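Local atomic coordinates of STING-associated CdnE c-di-GMP synthase (Flavobacteriaceae, PDB entry 6WT8), a protein that probably synthesises the cyclic dinucleotide c-di-GMP as a CD-NTase of bacterial CBASS antiphage defence, producing the signal sensed by an associated STING protein. Residues S1-Y5 / L6-K10; S45-S48 / I49-E53; S130-T134 / E135-N139; I242-K245 / D246-N250. One frame throughout, in Å; residues are numbered along the deposited sequence.

Contact 1: residues S1-Y5 / L6-K10; sequences SQKNY and LELIK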
loop_
_atom_site.group_PDB
_atom_site.type_symbol
_atom_site.label_atom_id
_atom_site.label_comp_id
_atom_site.label_asym_id
_atom_site.label_seq_id
_atom_site.Cartn_x
_atom_site.Cartn_y
_atom_site.Cartn_z
ATOM N N SER A 1 -15.678 12.518 25.378
ATOM C CA SER A 1 -14.262 12.228 25.577
ATOM C C SER A 1 -13.419 13.474 25.851
ATOM O O SER A 1 -13.871 14.608 25.677
ATOM C CB SER A 1 -13.694 11.531 24.341
ATOM O OG SER A 1 -13.042 12.494 23.530
ATOM N N GLN A 2 -12.164 13.253 26.236
ATOM C CA GLN A 2 -11.226 14.340 26.456
ATOM C C GLN A 2 -10.404 14.691 25.212
ATOM O O GLN A 2 -9.446 15.461 25.320
ATOM C CB GLN A 2 -10.297 13.991 27.621
ATOM C CG GLN A 2 -10.950 14.134 28.988
ATOM C CD GLN A 2 -11.378 15.563 29.271
ATOM O OE1 GLN A 2 -12.565 15.896 29.209
ATOM N NE2 GLN A 2 -10.408 16.418 29.581
ATOM N N LYS A 3 -10.771 14.182 24.038
ATOM C CA LYS A 3 -9.990 14.460 22.840
ATOM C C LYS A 3 -10.059 15.932 22.472
ATOM O O LYS A 3 -11.130 16.547 22.515
ATOM C CB LYS A 3 -10.488 13.616 21.674
ATOM C CG LYS A 3 -10.115 12.123 21.846
ATOM C CD LYS A 3 -10.778 11.202 20.851
ATOM C CE LYS A 3 -10.018 11.169 19.534
ATOM N NZ LYS A 3 -8.519 10.822 19.618
ATOM N N ASN A 4 -8.915 16.487 22.062
ATOM C CA ASN A 4 -8.826 17.887 21.647
ATOM C C ASN A 4 -8.807 17.886 20.120
ATOM O O ASN A 4 -7.744 17.720 19.518
ATOM C CB ASN A 4 -7.568 18.526 22.222
ATOM C CG ASN A 4 -7.474 20.002 21.935
ATOM O OD1 ASN A 4 -8.025 20.496 20.963
ATOM N ND2 ASN A 4 -6.755 20.720 22.787
ATOM N N TYR A 5 -9.968 18.124 19.501
ATOM C CA TYR A 5 -10.026 17.985 18.042
ATOM C C TYR A 5 -9.356 19.147 17.334
ATOM O O TYR A 5 -8.837 18.986 16.222
ATOM C CB TYR A 5 -11.460 17.811 17.582
ATOM C CG TYR A 5 -11.980 16.474 17.993
ATOM C CD1 TYR A 5 -11.590 15.333 17.340
ATOM C CD2 TYR A 5 -12.785 16.345 19.109
ATOM C CE1 TYR A 5 -12.014 14.086 17.774
ATOM C CE2 TYR A 5 -13.259 15.133 19.521
ATOM C CZ TYR A 5 -12.870 13.996 18.850
ATOM O OH TYR A 5 -13.361 12.782 19.321
ATOM N N LEU A 6 -9.322 20.315 17.958
ATOM C CA LEU A 6 -8.579 21.433 17.370
ATOM C C LEU A 6 -7.104 21.091 17.215
ATOM O O LEU A 6 -6.504 21.319 16.158
ATOM C CB LEU A 6 -8.768 22.694 18.227
ATOM C CG LEU A 6 -7.994 23.871 17.651
ATOM C CD1 LEU A 6 -8.649 24.153 16.318
ATOM C CD2 LEU A 6 -8.090 25.089 18.549
ATOM N N GLU A 7 -6.500 20.514 18.257
ATOM C CA GLU A 7 -5.103 20.118 18.168
ATOM C C GLU A 7 -4.915 19.008 17.134
ATOM O O GLU A 7 -3.938 19.008 16.384
ATOM C CB GLU A 7 -4.605 19.674 19.544
ATOM C CG GLU A 7 -3.122 19.341 19.578
ATOM C CD GLU A 7 -2.565 19.179 21.002
ATOM O OE1 GLU A 7 -3.369 19.029 21.961
ATOM O OE2 GLU A 7 -1.317 19.208 21.147
ATOM N N LEU A 8 -5.869 18.072 17.067
ATOM C CA LEU A 8 -5.790 16.977 16.106
ATOM C C LEU A 8 -5.890 17.499 14.677
ATOM O O LEU A 8 -5.138 17.052 13.793
ATOM C CB LEU A 8 -6.875 15.929 16.375
ATOM C CG LEU A 8 -6.619 15.048 17.602
ATOM C CD1 LEU A 8 -7.897 14.232 17.957
ATOM C CD2 LEU A 8 -5.372 14.190 17.343
ATOM N N ILE A 9 -6.811 18.450 14.442
ATOM C CA ILE A 9 -6.932 19.049 13.114
ATOM C C ILE A 9 -5.619 19.712 12.705
ATOM O O ILE A 9 -5.144 19.539 11.569
ATOM C CB ILE A 9 -8.095 20.054 13.075
ATOM C CG1 ILE A 9 -9.449 19.305 13.128
ATOM C CG2 ILE A 9 -7.988 20.942 11.826
ATOM C CD1 ILE A 9 -10.627 20.207 13.540
ATOM N N LYS A 10 -4.995 20.450 13.628
ATOM C CA LYS A 10 -3.722 21.096 13.307
ATOM C C LYS A 10 -2.642 20.055 12.971
ATOM O O LYS A 10 -1.832 20.246 12.052
ATOM C CB LYS A 10 -3.280 21.989 14.473
ATOM C CG LYS A 10 -4.174 23.199 14.637
ATOM C CD LYS A 10 -3.805 24.016 15.877
ATOM C CE LYS A 10 -4.791 25.156 16.020
ATOM N NZ LYS A 10 -4.792 25.945 14.746
#
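Asn4 and Glu7 meet where the chain turns into helix 5-16, and the pair illustrates how a side chain can stand in for a missing turn. Asn4 OD1 accepts from Glu7 N at 3.1 Å, a capping bond whose donor lies 62° above the amide carbonyl plane instead of on a lone pair. With CG anti to the backbone N (chi1 -175°), the Asn4 amide swings beside its own carbonyl carbon and over the first turn. There Asn4 CG rests on Glu7 CB at 3.7 Å, the amide and the carboxylate turned 75° apart. This flank is open to solvent, and Leu6 on the same turn is exposed as well.

The other flank is close-packed. The Tyr5 and Leu8 side chains run alongside each other, with Tyr5 CD1 3.9 Å from Leu8 CD1. Tyr5 O is gripped by Ile9 N at 2.7 Å, while Ile9 CG1 sits 3.2 Å from the same Tyr5 O, laying hydrocarbon against the bond. Val47 and Ile353 pack on the Tyr5 side chain, and its OH reaches Asp356. Lys3, bent at its last two torsions, passes roughly perpendicular to Leu8, bringing NZ 3.8 Å from Leu8 CD1 on the way to a salt bridge with Glu349. The backbone bond from Leu8 N to Asn4 O, 3.1 Å, closes the first turn, completing an asparagine N-cap, a standard way to begin an alpha-helix.

Contact 2: residues S45-S48 / I49-E53; sequences SDVS and IYIKE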
loop_
_atom_site.group_PDB
_atom_site.type_symbol
_atom_site.label_atom_id
_atom_site.label_comp_id
_atom_site.label_asym_id
_atom_site.label_seq_id
_atom_site.Cartn_x
_atom_site.Cartn_y
_atom_site.Cartn_z
ATOM N N SER A 45 -18.671 20.591 12.823
ATOM C CA SER A 45 -18.090 20.374 14.146
ATOM C C SER A 45 -16.606 20.034 14.033
ATOM O O SER A 45 -16.120 19.530 13.007
ATOM C CB SER A 45 -18.826 19.264 14.888
ATOM O OG SER A 45 -18.578 17.985 14.309
ATOM N N ASP A 46 -15.858 20.307 15.115
ATOM C CA ASP A 46 -14.435 19.991 15.096
ATOM C C ASP A 46 -14.204 18.499 14.889
ATOM O O ASP A 46 -13.305 18.119 14.128
ATOM C CB ASP A 46 -13.727 20.440 16.383
ATOM C CG ASP A 46 -13.540 21.964 16.469
ATOM O OD1 ASP A 46 -13.820 22.684 15.479
ATOM O OD2 ASP A 46 -13.101 22.437 17.547
ATOM N N VAL A 47 -15.022 17.641 15.522
ATOM C CA VAL A 47 -14.793 16.192 15.356
ATOM C C VAL A 47 -15.024 15.778 13.904
ATOM O O VAL A 47 -14.244 14.993 13.326
ATOM C CB VAL A 47 -15.666 15.370 16.338
ATOM C CG1 VAL A 47 -17.166 15.689 16.278
ATOM C CG2 VAL A 47 -15.443 13.861 16.138
ATOM N N SER A 48 -16.068 16.324 13.280
ATOM C CA SER A 48 -16.327 16.020 11.867
ATOM C C SER A 48 -15.198 16.522 10.973
ATOM O O SER A 48 -14.791 15.838 10.024
ATOM C CB SER A 48 -17.636 16.646 11.423
ATOM O OG SER A 48 -17.688 16.548 10.009
ATOM N N ILE A 49 -14.709 17.743 11.214
ATOM C CA ILE A 49 -13.600 18.235 10.389
ATOM C C ILE A 49 -12.366 17.351 10.532
ATOM O O ILE A 49 -11.658 17.056 9.553
ATOM C CB ILE A 49 -13.301 19.700 10.753
ATOM C CG1 ILE A 49 -14.503 20.546 10.378
ATOM C CG2 ILE A 49 -12.079 20.195 10.040
ATOM C CD1 ILE A 49 -14.397 21.945 11.017
ATOM N N TYR A 50 -12.075 16.925 11.758
ATOM C CA TYR A 50 -10.964 15.999 11.952
ATOM C C TYR A 50 -11.162 14.728 11.133
ATOM O O TYR A 50 -10.215 14.230 10.509
ATOM C CB TYR A 50 -10.840 15.652 13.431
ATOM C CG TYR A 50 -9.820 14.565 13.729
ATOM C CD1 TYR A 50 -8.477 14.734 13.411
ATOM C CD2 TYR A 50 -10.225 13.378 14.315
ATOM C CE1 TYR A 50 -7.487 13.698 13.685
ATOM C CE2 TYR A 50 -9.259 12.353 14.600
ATOM C CZ TYR A 50 -7.930 12.532 14.280
ATOM O OH TYR A 50 -6.939 11.574 14.547
ATOM N N ILE A 51 -12.349 14.146 11.230
ATOM C CA ILE A 51 -12.630 12.926 10.448
ATOM C C ILE A 51 -12.446 13.184 8.950
ATOM O O ILE A 51 -11.786 12.393 8.235
ATOM C CB ILE A 51 -14.051 12.434 10.750
ATOM C CG1 ILE A 51 -14.164 11.990 12.206
ATOM C CG2 ILE A 51 -14.456 11.316 9.769
ATOM C CD1 ILE A 51 -15.610 11.850 12.675
ATOM N N LYS A 52 -12.992 14.304 8.462
ATOM C CA LYS A 52 -12.904 14.602 7.020
ATOM C C LYS A 52 -11.462 14.713 6.570
ATOM O O LYS A 52 -11.076 14.177 5.513
ATOM C CB LYS A 52 -13.625 15.925 6.693
ATOM C CG LYS A 52 -15.087 15.764 6.648
ATOM C CD LYS A 52 -15.758 17.059 6.102
ATOM C CE LYS A 52 -15.515 18.254 6.999
ATOM N NZ LYS A 52 -16.393 19.474 6.585
ATOM N N GLU A 53 -10.658 15.477 7.314
ATOM C CA GLU A 53 -9.299 15.733 6.863
ATOM C C GLU A 53 -8.437 14.496 7.040
ATOM O O GLU A 53 -7.512 14.273 6.245
ATOM C CB GLU A 53 -8.770 16.967 7.599
ATOM C CG GLU A 53 -9.641 18.171 7.120
ATOM C CD GLU A 53 -9.124 19.538 7.507
ATOM O OE1 GLU A 53 -8.063 19.606 8.161
ATOM O OE2 GLU A 53 -9.819 20.554 7.162
#
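Ile49, Tyr50, Ile51 and Lys52 each donate a nearly straight backbone bond to the carbonyl four residues earlier, from Ser45 O through Ser48 O, the last being the shortest, with Lys52 N 2.8 Å from Ser48 O. Branched side chains then lie back against these carbonyls. Ile49 CG1 comes within 3.2 Å of Ser45 O, and its CD1 extends along the same group, while the outer side of Ile49 meets Ile9 of helix 5-16. With an alanine here, CG1 and CD1 being gone, the Ser45 carbonyl would probably lose most of its hydrocarbon cover and Ile9 would be left facing a gap. Ile51 repeats the pattern two residues on, its CG1 3.2 Å from Val47 O. Val47 directs CG2 anti to the backbone N (chi1 54°, measured to CG1), which sets that methyl 4.0 Å from Ile51 CD1; the two side chains run alongside each other toward Leu357 of helix 336-360.

All this is the opening of an alpha-helix with a serine N-cap, Ser45 OG accepting from Ser48 N at 3.2 Å and also bonding to Ile42 O. Tyr50 takes a different course: its ring turns an edge toward Val47 O and packs on Leu8 and Val12, ending in a weak hydrogen bond from OH to Asp266. Lys52 lays CG 3.4 Å from Ser48 O, then bends at its third torsion so that CE passes 4.1 Å from Ser48 OG. Both polar ends converge on Glu43 O, to which Ser48 OG and Lys52 NZ are each hydrogen-bonded, and Ser48 OG has Tyr298 OH as a further partner.

Contact 3: residues S130-T134 / E135-N139; sequences SVLKT and EEILN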
loop_
_atom_site.group_PDB
_atom_site.type_symbol
_atom_site.label_atom_id
_atom_site.label_comp_id
_atom_site.label_asym_id
_atom_site.label_seq_id
_atom_site.Cartn_x
_atom_site.Cartn_y
_atom_site.Cartn_z
ATOM N N SER A 130 -8.255 -31.259 -14.503
ATOM C CA SER A 130 -9.706 -31.333 -14.307
ATOM C C SER A 130 -10.300 -30.124 -13.601
ATOM O O SER A 130 -11.491 -29.865 -13.771
ATOM C CB SER A 130 -10.121 -32.618 -13.520
ATOM O OG SER A 130 -9.717 -32.603 -12.137
ATOM N N VAL A 131 -9.485 -29.330 -12.881
ATOM C CA VAL A 131 -9.970 -28.199 -12.102
ATOM C C VAL A 131 -9.649 -26.881 -12.780
ATOM O O VAL A 131 -9.917 -25.827 -12.210
ATOM C CB VAL A 131 -9.382 -28.205 -10.673
ATOM C CG1 VAL A 131 -9.830 -29.470 -9.909
ATOM C CG2 VAL A 131 -7.835 -28.112 -10.688
ATOM N N LEU A 132 -9.016 -26.919 -13.941
ATOM C CA LEU A 132 -8.516 -25.688 -14.569
ATOM C C LEU A 132 -9.444 -25.249 -15.698
ATOM O O LEU A 132 -9.896 -26.076 -16.493
ATOM C CB LEU A 132 -7.120 -25.898 -15.126
ATOM C CG LEU A 132 -6.035 -26.156 -14.084
ATOM C CD1 LEU A 132 -4.690 -26.263 -14.783
ATOM C CD2 LEU A 132 -6.053 -25.068 -13.060
ATOM N N LYS A 133 -9.721 -23.946 -15.767
ATOM C CA LYS A 133 -10.385 -23.413 -16.948
ATOM C C LYS A 133 -9.483 -23.581 -18.165
ATOM O O LYS A 133 -8.254 -23.644 -18.047
ATOM C CB LYS A 133 -10.738 -21.940 -16.702
ATOM C CG LYS A 133 -11.687 -21.789 -15.496
ATOM C CD LYS A 133 -12.163 -20.348 -15.287
ATOM C CE LYS A 133 -11.211 -19.592 -14.378
ATOM N NZ LYS A 133 -11.678 -18.195 -14.053
ATOM N N THR A 134 -10.094 -23.671 -19.358
ATOM C CA THR A 134 -9.294 -23.877 -20.563
ATOM C C THR A 134 -8.312 -22.732 -20.783
ATOM O O THR A 134 -7.186 -22.963 -21.220
ATOM C CB THR A 134 -10.178 -24.076 -21.817
ATOM O OG1 THR A 134 -11.190 -23.064 -21.880
ATOM C CG2 THR A 134 -10.919 -25.438 -21.748
ATOM N N GLU A 135 -8.709 -21.505 -20.463
ATOM C CA GLU A 135 -7.775 -20.402 -20.644
ATOM C C GLU A 135 -6.595 -20.523 -19.677
ATOM O O GLU A 135 -5.466 -20.163 -20.024
ATOM C CB GLU A 135 -8.508 -19.071 -20.467
ATOM C CG GLU A 135 -9.333 -18.933 -19.199
ATOM C CD GLU A 135 -10.813 -19.334 -19.374
ATOM O OE1 GLU A 135 -11.095 -20.410 -19.969
ATOM O OE2 GLU A 135 -11.697 -18.562 -18.904
ATOM N N GLU A 136 -6.833 -21.063 -18.481
ATOM C CA GLU A 136 -5.729 -21.228 -17.535
ATOM C C GLU A 136 -4.778 -22.307 -18.024
ATOM O O GLU A 136 -3.550 -22.187 -17.872
ATOM C CB GLU A 136 -6.260 -21.611 -16.158
ATOM C CG GLU A 136 -7.069 -20.540 -15.456
ATOM C CD GLU A 136 -7.703 -21.057 -14.159
ATOM O OE1 GLU A 136 -8.122 -22.251 -14.063
ATOM O OE2 GLU A 136 -7.867 -20.261 -13.238
ATOM N N ILE A 137 -5.334 -23.379 -18.590
ATOM C CA ILE A 137 -4.473 -24.416 -19.149
ATOM C C ILE A 137 -3.592 -23.851 -20.250
ATOM O O ILE A 137 -2.377 -24.072 -20.279
ATOM C CB ILE A 137 -5.311 -25.584 -19.684
ATOM C CG1 ILE A 137 -6.169 -26.193 -18.556
ATOM C CG2 ILE A 137 -4.380 -26.583 -20.350
ATOM C CD1 ILE A 137 -7.236 -27.198 -19.029
ATOM N N LEU A 138 -4.184 -23.066 -21.146
ATOM C CA LEU A 138 -3.395 -22.527 -22.252
ATOM C C LEU A 138 -2.304 -21.580 -21.753
ATOM O O LEU A 138 -1.169 -21.602 -22.254
ATOM C CB LEU A 138 -4.325 -21.826 -23.230
ATOM C CG LEU A 138 -5.194 -22.889 -23.926
ATOM C CD1 LEU A 138 -6.272 -22.274 -24.816
ATOM C CD2 LEU A 138 -4.353 -23.923 -24.696
ATOM N N ASN A 139 -2.628 -20.743 -20.761
ATOM C CA ASN A 139 -1.640 -19.826 -20.211
ATOM C C ASN A 139 -0.496 -20.586 -19.562
ATOM O O ASN A 139 0.685 -20.282 -19.787
ATOM C CB ASN A 139 -2.310 -18.888 -19.207
ATOM C CG ASN A 139 -3.131 -17.840 -19.871
ATOM O OD1 ASN A 139 -2.942 -17.570 -21.053
ATOM N ND2 ASN A 139 -4.063 -17.245 -19.136
HETATM O O HOH W 1 -8.666 -17.065 -14.405
#
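The carboxylate of Glu136 is covered on one face by Lys133, whose CE stands almost straight above Glu136 CD at 3.8 Å. From the opposite face Leu132 CD2 comes up under Glu136 OE1, 3.6 Å away. The second flat group, the carboxylate of Glu135, also has a face turned to this lysine, with Lys133 CB 3.7 Å from Glu135 CD. One lysine chain thus passes between two acidic groups, its CH2 groups doing the touching; NZ stays beyond salt-bridge distance of both, and a water joins it weakly to Glu136 OE2.

The firm polar link is made by the backbone. Lys133 N donates to Glu136 OE1 at 2.9 Å, meeting the oxygen on its anti side and 34° out of the carboxylate plane. Glu136 keeps CG anti to its carbonyl carbon (chi1 -67°) and is extended beyond it, which carries OE1 back over the first turn to this N-H. Cutting Glu136 back to alanine would probably leave Lys133 N without this acceptor and the lysine chain with only the Glu135 carboxylate beside it. Negative charge here is likely to be favoured by the N-H groups pointing out of the helix start. Leu132 also packs its CB against Ile137 CG1 at 3.6 Å, close to the backbone bond from Ile137 N to Lys133 O.

This surface turn therefore holds the glutamate half of a capping box, N3 side chain to N-cap N-H, joined to a hydrophobic staple in which Leu132 and Ile137 bracket the start of helix 134-146.

Contact 4: residues I242-K245 / D246-N250; sequences INVK and DIISN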
loop_
_atom_site.group_PDB
_atom_site.type_symbol
_atom_site.label_atom_id
_atom_site.label_comp_id
_atom_site.label_asym_id
_atom_site.label_seq_id
_atom_site.Cartn_x
_atom_site.Cartn_y
_atom_site.Cartn_z
ATOM N N ILE A 242 -6.388 -2.749 -4.026
ATOM C CA ILE A 242 -6.922 -1.592 -3.300
ATOM C C ILE A 242 -7.576 -0.611 -4.271
ATOM O O ILE A 242 -8.680 -0.090 -4.009
ATOM C CB ILE A 242 -5.818 -0.949 -2.454
ATOM C CG1 ILE A 242 -5.528 -1.909 -1.289
ATOM C CG2 ILE A 242 -6.258 0.421 -1.949
ATOM C CD1 ILE A 242 -4.161 -1.535 -0.608
ATOM N N ASN A 243 -6.926 -0.348 -5.408
ATOM C CA ASN A 243 -7.518 0.599 -6.360
ATOM C C ASN A 243 -8.844 0.078 -6.908
ATOM O O ASN A 243 -9.840 0.825 -7.013
ATOM C CB ASN A 243 -6.512 0.901 -7.467
ATOM C CG ASN A 243 -5.418 1.856 -7.002
ATOM O OD1 ASN A 243 -5.575 2.565 -5.992
ATOM N ND2 ASN A 243 -4.276 1.868 -7.722
ATOM N N VAL A 244 -8.911 -1.223 -7.213
ATOM C CA VAL A 244 -10.151 -1.794 -7.741
ATOM C C VAL A 244 -11.247 -1.801 -6.692
ATOM O O VAL A 244 -12.391 -1.412 -6.962
ATOM C CB VAL A 244 -9.874 -3.216 -8.253
ATOM C CG1 VAL A 244 -11.157 -3.948 -8.384
ATOM C CG2 VAL A 244 -9.163 -3.110 -9.509
ATOM N N LYS A 245 -10.938 -2.245 -5.455
ATOM C CA LYS A 245 -12.000 -2.289 -4.488
ATOM C C LYS A 245 -12.445 -0.890 -4.050
ATOM O O LYS A 245 -13.615 -0.706 -3.706
ATOM C CB LYS A 245 -11.579 -3.174 -3.302
ATOM C CG LYS A 245 -12.808 -3.453 -2.463
ATOM C CD LYS A 245 -12.599 -4.343 -1.277
ATOM C CE LYS A 245 -12.952 -5.773 -1.478
ATOM N NZ LYS A 245 -13.786 -6.132 -0.231
ATOM N N ASP A 246 -11.558 0.123 -4.157
ATOM C CA ASP A 246 -12.023 1.472 -3.865
ATOM C C ASP A 246 -13.104 1.867 -4.864
ATOM O O ASP A 246 -14.126 2.454 -4.481
ATOM C CB ASP A 246 -10.860 2.469 -3.911
ATOM C CG ASP A 246 -11.315 3.871 -3.472
ATOM O OD1 ASP A 246 -11.656 4.045 -2.287
ATOM O OD2 ASP A 246 -11.415 4.790 -4.294
ATOM N N ILE A 247 -12.912 1.481 -6.136
ATOM C CA ILE A 247 -13.946 1.792 -7.138
ATOM C C ILE A 247 -15.245 1.049 -6.814
ATOM O O ILE A 247 -16.353 1.630 -6.816
ATOM C CB ILE A 247 -13.409 1.440 -8.528
ATOM C CG1 ILE A 247 -12.274 2.389 -8.901
ATOM C CG2 ILE A 247 -14.535 1.392 -9.614
ATOM C CD1 ILE A 247 -11.414 1.894 -10.081
ATOM N N ILE A 248 -15.140 -0.261 -6.541
ATOM C CA ILE A 248 -16.328 -1.039 -6.191
ATOM C C ILE A 248 -17.037 -0.460 -4.972
ATOM O O ILE A 248 -18.274 -0.443 -4.916
ATOM C CB ILE A 248 -15.970 -2.519 -5.982
ATOM C CG1 ILE A 248 -15.366 -3.092 -7.243
ATOM C CG2 ILE A 248 -17.182 -3.333 -5.504
ATOM C CD1 ILE A 248 -14.793 -4.541 -7.047
ATOM N N SER A 249 -16.268 0.056 -3.980
ATOM C CA SER A 249 -16.826 0.620 -2.764
ATOM C C SER A 249 -17.453 1.999 -2.936
ATOM O O SER A 249 -17.802 2.601 -1.920
ATOM C CB SER A 249 -15.708 0.732 -1.725
ATOM O OG SER A 249 -14.885 1.863 -1.966
ATOM N N ASN A 250 -17.620 2.497 -4.166
ATOM C CA ASN A 250 -18.093 3.879 -4.401
ATOM C C ASN A 250 -17.162 4.888 -3.731
ATOM O O ASN A 250 -17.576 5.895 -3.135
ATOM C CB ASN A 250 -19.555 4.098 -3.913
ATOM C CG ASN A 250 -20.538 3.228 -4.596
ATOM O OD1 ASN A 250 -20.342 2.739 -5.704
ATOM N ND2 ASN A 250 -21.704 3.099 -3.938
#
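This is a local contact along the last turns of helix 235-248, where Val244 and Ile248, one turn apart, touch just before the chain breaks off toward helix 253-266. Their side chains run alongside each other, Val244 CG1 3.9 Å from Ile248 CD1. Beneath them Ile248 CG1 rests 3.4 Å from Val244 O, the acceptor of Ile248 N in a regular helical bond. Ile247 drapes in the same manner over Asn243 O, but its backbone bond is long, Ile247 N to Asn243 O measuring 3.3 Å.

The polar side chains find their partners in other parts of the chain: buried Asp246 accepts through OD1 from Lys254 N, at the start of the next helix, while Lys245 runs the other way to Tyr286, giving NZ to its carbonyl oxygen and a cation-pi contact to its ring.

At the end, Ser249 N still reaches Lys245 O at 2.8 Å. Ser249 OG, held between its own N and carbonyl carbon (chi1 79°), turns back to donate to Asp246 O at 2.7 Å and also accepts from Arg252 N and Leu253 N, thereby linking the two helices. Asn250 then takes a positive phi (58°), its N bonding to Ile247 O at 3.1 Å while the following N-H returns to Asp246 O: a Schellman motif, the classic C-terminal stop of an alpha-helix.

In the fold
The four contacts follow in series along the chain, three at helix starts and one at a helix end. Contacts 1 and 2 are neighbours, their centres 9 Å apart: helices 5-16 and 46-56 pack directly, with Leu8 CB 3.5 Å from Tyr50 CE1, and helix 336-360 lies against both. Contact 4, on helix 235-248, sits nearer the middle, its centre about 23 Å from that of contact 2. Contact 3, on helix 134-146, is far away, its centre about 56 Å from that of contact 1 and across the chain's centre. The N-terminal helices thus join the C-terminal one, an arrangement consistent with the helical scaffold of CD-NTases beside their nucleotidyltransferase sheet.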